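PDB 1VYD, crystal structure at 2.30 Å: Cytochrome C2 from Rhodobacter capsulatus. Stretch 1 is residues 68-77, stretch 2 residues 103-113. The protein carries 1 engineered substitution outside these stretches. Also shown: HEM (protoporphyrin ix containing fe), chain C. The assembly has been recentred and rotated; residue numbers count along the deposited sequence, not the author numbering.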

# COMPACT_ATOMS: atom_id res chain seq x y z
N THR A 68 2.88 -6.26 -5.69
CA THR A 68 2.59 -7.68 -5.50
C THR A 68 2.48 -7.81 -3.98
O THR A 68 2.90 -6.86 -3.29
CB THR A 68 3.73 -8.58 -6.03
OG1 THR A 68 4.97 -8.31 -5.37
CG2 THR A 68 3.94 -8.36 -7.52
N GLU A 69 1.98 -8.88 -3.43
CA GLU A 69 1.88 -9.09 -1.99
C GLU A 69 3.24 -9.04 -1.31
O GLU A 69 3.35 -8.45 -0.22
CB GLU A 69 1.30 -10.48 -1.71
CG GLU A 69 -0.20 -10.50 -2.03
CD GLU A 69 -0.77 -11.86 -1.63
OE1 GLU A 69 -0.53 -12.36 -0.51
OE2 GLU A 69 -1.42 -12.44 -2.53
N GLU A 70 4.23 -9.67 -1.94
CA GLU A 70 5.60 -9.73 -1.43
C GLU A 70 6.19 -8.34 -1.44
O GLU A 70 6.84 -8.01 -0.45
CB GLU A 70 6.43 -10.67 -2.33
CG GLU A 70 7.84 -10.91 -1.81
CD GLU A 70 8.73 -11.72 -2.73
OE1 GLU A 70 8.80 -11.46 -3.98
OE2 GLU A 70 9.47 -12.61 -2.21
N ASP A 71 6.05 -7.51 -2.48
CA ASP A 71 6.49 -6.14 -2.39
C ASP A 71 5.65 -5.34 -1.38
O ASP A 71 6.18 -4.42 -0.78
CB ASP A 71 6.48 -5.39 -3.73
CG ASP A 71 7.32 -6.14 -4.75
OD1 ASP A 71 6.82 -6.52 -5.83
OD2 ASP A 71 8.51 -6.32 -4.42
N ILE A 72 4.37 -5.56 -1.18
CA ILE A 72 3.66 -4.78 -0.17
C ILE A 72 4.22 -5.08 1.22
O ILE A 72 4.52 -4.15 1.99
CB ILE A 72 2.13 -5.06 -0.22
CG1 ILE A 72 1.67 -4.45 -1.57
CG2 ILE A 72 1.46 -4.43 0.99
CD1 ILE A 72 0.20 -4.67 -1.84
N ALA A 73 4.37 -6.40 1.51
CA ALA A 73 4.98 -6.87 2.75
C ALA A 73 6.33 -6.24 3.05
O ALA A 73 6.57 -5.94 4.21
CB ALA A 73 5.37 -8.38 2.67
N THR A 74 7.19 -6.05 2.05
CA THR A 74 8.50 -5.42 2.35
C THR A 74 8.38 -3.92 2.45
O THR A 74 9.12 -3.23 3.16
CB THR A 74 9.51 -5.71 1.21
OG1 THR A 74 9.68 -7.14 1.02
CG2 THR A 74 10.86 -5.13 1.51
N TYR A 75 7.54 -3.31 1.58
CA TYR A 75 7.45 -1.83 1.58
C TYR A 75 6.94 -1.30 2.91
O TYR A 75 7.41 -0.30 3.40
CB TYR A 75 6.47 -1.37 0.51
CG TYR A 75 5.95 0.05 0.63
CD1 TYR A 75 6.71 1.17 0.26
CD2 TYR A 75 4.63 0.27 1.02
CE1 TYR A 75 6.16 2.44 0.22
CE2 TYR A 75 4.06 1.51 0.96
CZ TYR A 75 4.85 2.60 0.60
OH TYR A 75 4.26 3.86 0.56
N VAL A 76 5.97 -1.92 3.50
CA VAL A 76 5.23 -1.58 4.75
C VAL A 76 6.14 -1.71 5.95
O VAL A 76 6.07 -0.95 6.92
CB VAL A 76 4.02 -2.54 4.58
CG1 VAL A 76 3.84 -3.67 5.57
CG2 VAL A 76 2.72 -1.85 4.28
N LYS A 77 7.18 -2.55 5.98
CA LYS A 77 8.17 -2.63 7.04
C LYS A 77 9.05 -1.38 7.02
O LYS A 77 9.48 -0.93 8.10
CB LYS A 77 9.16 -3.80 6.95
CG LYS A 77 8.60 -5.15 7.27
CD LYS A 77 9.22 -6.23 6.40
CE LYS A 77 8.96 -7.59 7.05
NZ LYS A 77 8.18 -8.51 6.14
CHA HEM C . 0.89 4.66 0.31
CHB HEM C . -0.11 0.33 2.31
CHC HEM C . -0.20 2.43 6.71
CHD HEM C . -0.05 6.82 4.59
C1A HEM C . 0.70 3.30 0.52
C2A HEM C . 0.76 2.27 -0.50
C3A HEM C . 0.51 1.12 0.08
C4A HEM C . 0.28 1.36 1.47
CMA HEM C . 0.40 -0.35 -0.41
CAA HEM C . 1.08 2.59 -2.00
CBA HEM C . -0.23 2.83 -2.73
CGA HEM C . -0.19 3.16 -4.21
O1A HEM C . 0.91 3.16 -4.83
O2A HEM C . -1.30 3.55 -4.65
C1B HEM C . -0.21 0.59 3.66
C2B HEM C . -0.41 -0.45 4.64
C3B HEM C . -0.39 0.15 5.84
C4B HEM C . -0.25 1.56 5.66
CMB HEM C . -0.63 -1.96 4.30
CAB HEM C . -0.43 -0.49 7.25
CBB HEM C . 0.45 -1.52 7.54
C1C HEM C . -0.17 3.80 6.48
C2C HEM C . -0.32 4.80 7.54
C3C HEM C . -0.25 5.98 6.97
C4C HEM C . -0.09 5.80 5.53
CMC HEM C . -0.55 4.39 9.00
CAC HEM C . -0.22 7.39 7.60
CBC HEM C . 0.33 7.66 8.82
C1D HEM C . 0.18 6.59 3.24
C2D HEM C . 0.49 7.63 2.30
C3D HEM C . 0.75 7.04 1.12
C4D HEM C . 0.67 5.61 1.30
CMD HEM C . 0.46 9.13 2.66
CAD HEM C . 1.20 7.65 -0.21
CBD HEM C . 2.76 7.53 -0.25
CGD HEM C . 3.50 8.60 -0.99
O1D HEM C . 4.74 8.59 -0.76
O2D HEM C . 2.90 9.53 -1.62
NA HEM C . 0.40 2.71 1.70
NB HEM C . -0.17 1.80 4.29
NC HEM C . -0.02 4.43 5.27
ND HEM C . 0.32 5.35 2.63
FE HEM C . 0.15 3.58 3.47
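Stretch 2, residues 103-113: GGEDVAAYLAS

Stretch 2 is a helix from G104 onward, with G103 at its N-cap, and it packs across the helix that begins at E69. The two run in largely opposed directions, 134° between their N-to-C axes, and approach to 7.8 Å. So tight a crossing depends on small residues where the backbones meet: the CA atoms of A73 and G104 are 4.0 Å apart, those of E69 and A108 4.8 Å.

G104 is the strictest position. Its CA rests 3.9 Å from V76 CG1, and its O lies 3.7 Å from A73 CA. A CB here would point toward stretch 1 and fall 2.8 Å from A73 O, a clash, so glycine is what this crossing allows. G103 is glycine for a different reason: at phi 103° and psi 10° a CB would be jammed against the preceding carbonyl oxygen, and stretch 1 plays no part.

One turn on, A108 points its CB toward stretch 1. A108 CB sits 3.1 Å from E69 O and 4.2 Å from I72 CB, so a single methyl spans the gap to stretch 1. A73 replies from stretch 1, its CB pointing sideways and packing 3.8 Å from E105 N. Farther along, one larger pair meets: L111 (chi1 m, chi2 t) points toward stretch 1 and brings its CD1 to 4.3 Å from the CG2 of I72, itself m, t.

V76 joins this packing to the heme. With chi1 off the wells at 115°, V76 places CG1 on G104 and CG2 3.4 Å from HEM CMB. V107, though not in contact with stretch 1, holds chi1 t, and its CG1 reaches the same heme methyl, CMB, at 3.8 Å.

E69 is m, t, a conformation that lays its chain along stretch 2. Its OE1 comes 3.2 Å from A109 CA and its OE2 3.5 Å from A112 CB, so the carboxylate lies beside A109 and A112. No direct hydrogen bond joins the stretches; E69 OE1 is 3.4 Å from A109 N, but the angle is poor. A water bridges instead, donating to E69 OE1 at 2.8 Å and to E105 O at 2.5 Å. E105 itself points away, chi1 off the wells at -114°.

Two side chains without contact across the stretches bond within their own. T68, chi1 p, caps stretch 1: its OG1 accepts from D71 N at 3.2 Å and donates to D71 OD1 at 2.6 Å. S113, also p, donates from OG to Y110 O at 3.2 Å.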

# COMPACT_ATOMS: atom_id res chain seq x y z
N GLY A 103 3.77 -8.39 10.55
CA GLY A 103 2.50 -8.62 9.97
C GLY A 103 2.34 -8.25 8.50
O GLY A 103 1.23 -8.48 8.00
N GLY A 104 3.43 -7.92 7.80
CA GLY A 104 3.47 -7.48 6.43
C GLY A 104 2.81 -8.41 5.43
O GLY A 104 1.97 -7.98 4.60
N GLU A 105 3.16 -9.67 5.54
CA GLU A 105 2.73 -10.75 4.70
C GLU A 105 1.24 -10.98 4.89
O GLU A 105 0.56 -11.26 3.92
CB GLU A 105 3.43 -12.07 5.03
CG GLU A 105 4.33 -12.62 3.94
CD GLU A 105 5.00 -13.92 4.37
OE1 GLU A 105 5.36 -14.11 5.57
OE2 GLU A 105 5.15 -14.84 3.53
N ASP A 106 0.79 -10.89 6.14
CA ASP A 106 -0.62 -11.15 6.43
C ASP A 106 -1.50 -10.03 5.92
O ASP A 106 -2.55 -10.31 5.35
CB ASP A 106 -0.76 -11.37 7.95
CG ASP A 106 -0.03 -12.63 8.42
OD1 ASP A 106 0.38 -12.65 9.61
OD2 ASP A 106 0.14 -13.57 7.60
N VAL A 107 -1.11 -8.76 6.14
CA VAL A 107 -1.82 -7.63 5.61
C VAL A 107 -1.86 -7.69 4.07
O VAL A 107 -2.87 -7.43 3.42
CB VAL A 107 -1.20 -6.27 6.02
CG1 VAL A 107 -2.23 -5.15 5.67
CG2 VAL A 107 -1.00 -6.17 7.52
N ALA A 108 -0.75 -8.04 3.42
CA ALA A 108 -0.60 -8.22 2.01
C ALA A 108 -1.55 -9.25 1.43
O ALA A 108 -2.24 -8.90 0.45
CB ALA A 108 0.81 -8.61 1.60
N ALA A 109 -1.69 -10.40 2.06
CA ALA A 109 -2.63 -11.46 1.67
C ALA A 109 -4.06 -10.95 1.88
O ALA A 109 -4.97 -11.20 1.09
CB ALA A 109 -2.53 -12.70 2.56
N TYR A 110 -4.29 -10.24 3.00
CA TYR A 110 -5.61 -9.68 3.22
C TYR A 110 -5.95 -8.67 2.10
O TYR A 110 -7.12 -8.56 1.72
CB TYR A 110 -5.66 -9.00 4.60
CG TYR A 110 -6.89 -8.14 4.79
CD1 TYR A 110 -8.14 -8.75 4.81
CD2 TYR A 110 -6.83 -6.77 4.89
CE1 TYR A 110 -9.32 -8.02 4.92
CE2 TYR A 110 -7.98 -5.98 5.07
CZ TYR A 110 -9.20 -6.62 5.00
OH TYR A 110 -10.36 -5.86 5.16
N LEU A 111 -5.05 -7.81 1.63
CA LEU A 111 -5.39 -6.87 0.56
C LEU A 111 -5.71 -7.58 -0.76
O LEU A 111 -6.65 -7.17 -1.46
CB LEU A 111 -4.32 -5.78 0.37
CG LEU A 111 -4.09 -4.83 1.56
CD1 LEU A 111 -2.77 -4.07 1.48
CD2 LEU A 111 -5.23 -3.83 1.63
N ALA A 112 -5.05 -8.69 -1.09
CA ALA A 112 -5.34 -9.44 -2.31
C ALA A 112 -6.70 -10.14 -2.23
O ALA A 112 -7.38 -10.31 -3.26
CB ALA A 112 -4.32 -10.57 -2.58
N SER A 113 -7.13 -10.54 -1.03
CA SER A 113 -8.34 -11.34 -0.94
C SER A 113 -9.60 -10.50 -0.94
O SER A 113 -10.70 -11.03 -1.16
CB SER A 113 -8.32 -12.16 0.36
OG SER A 113 -8.69 -11.30 1.43
O HOH W 1 1.22 -12.14 1.71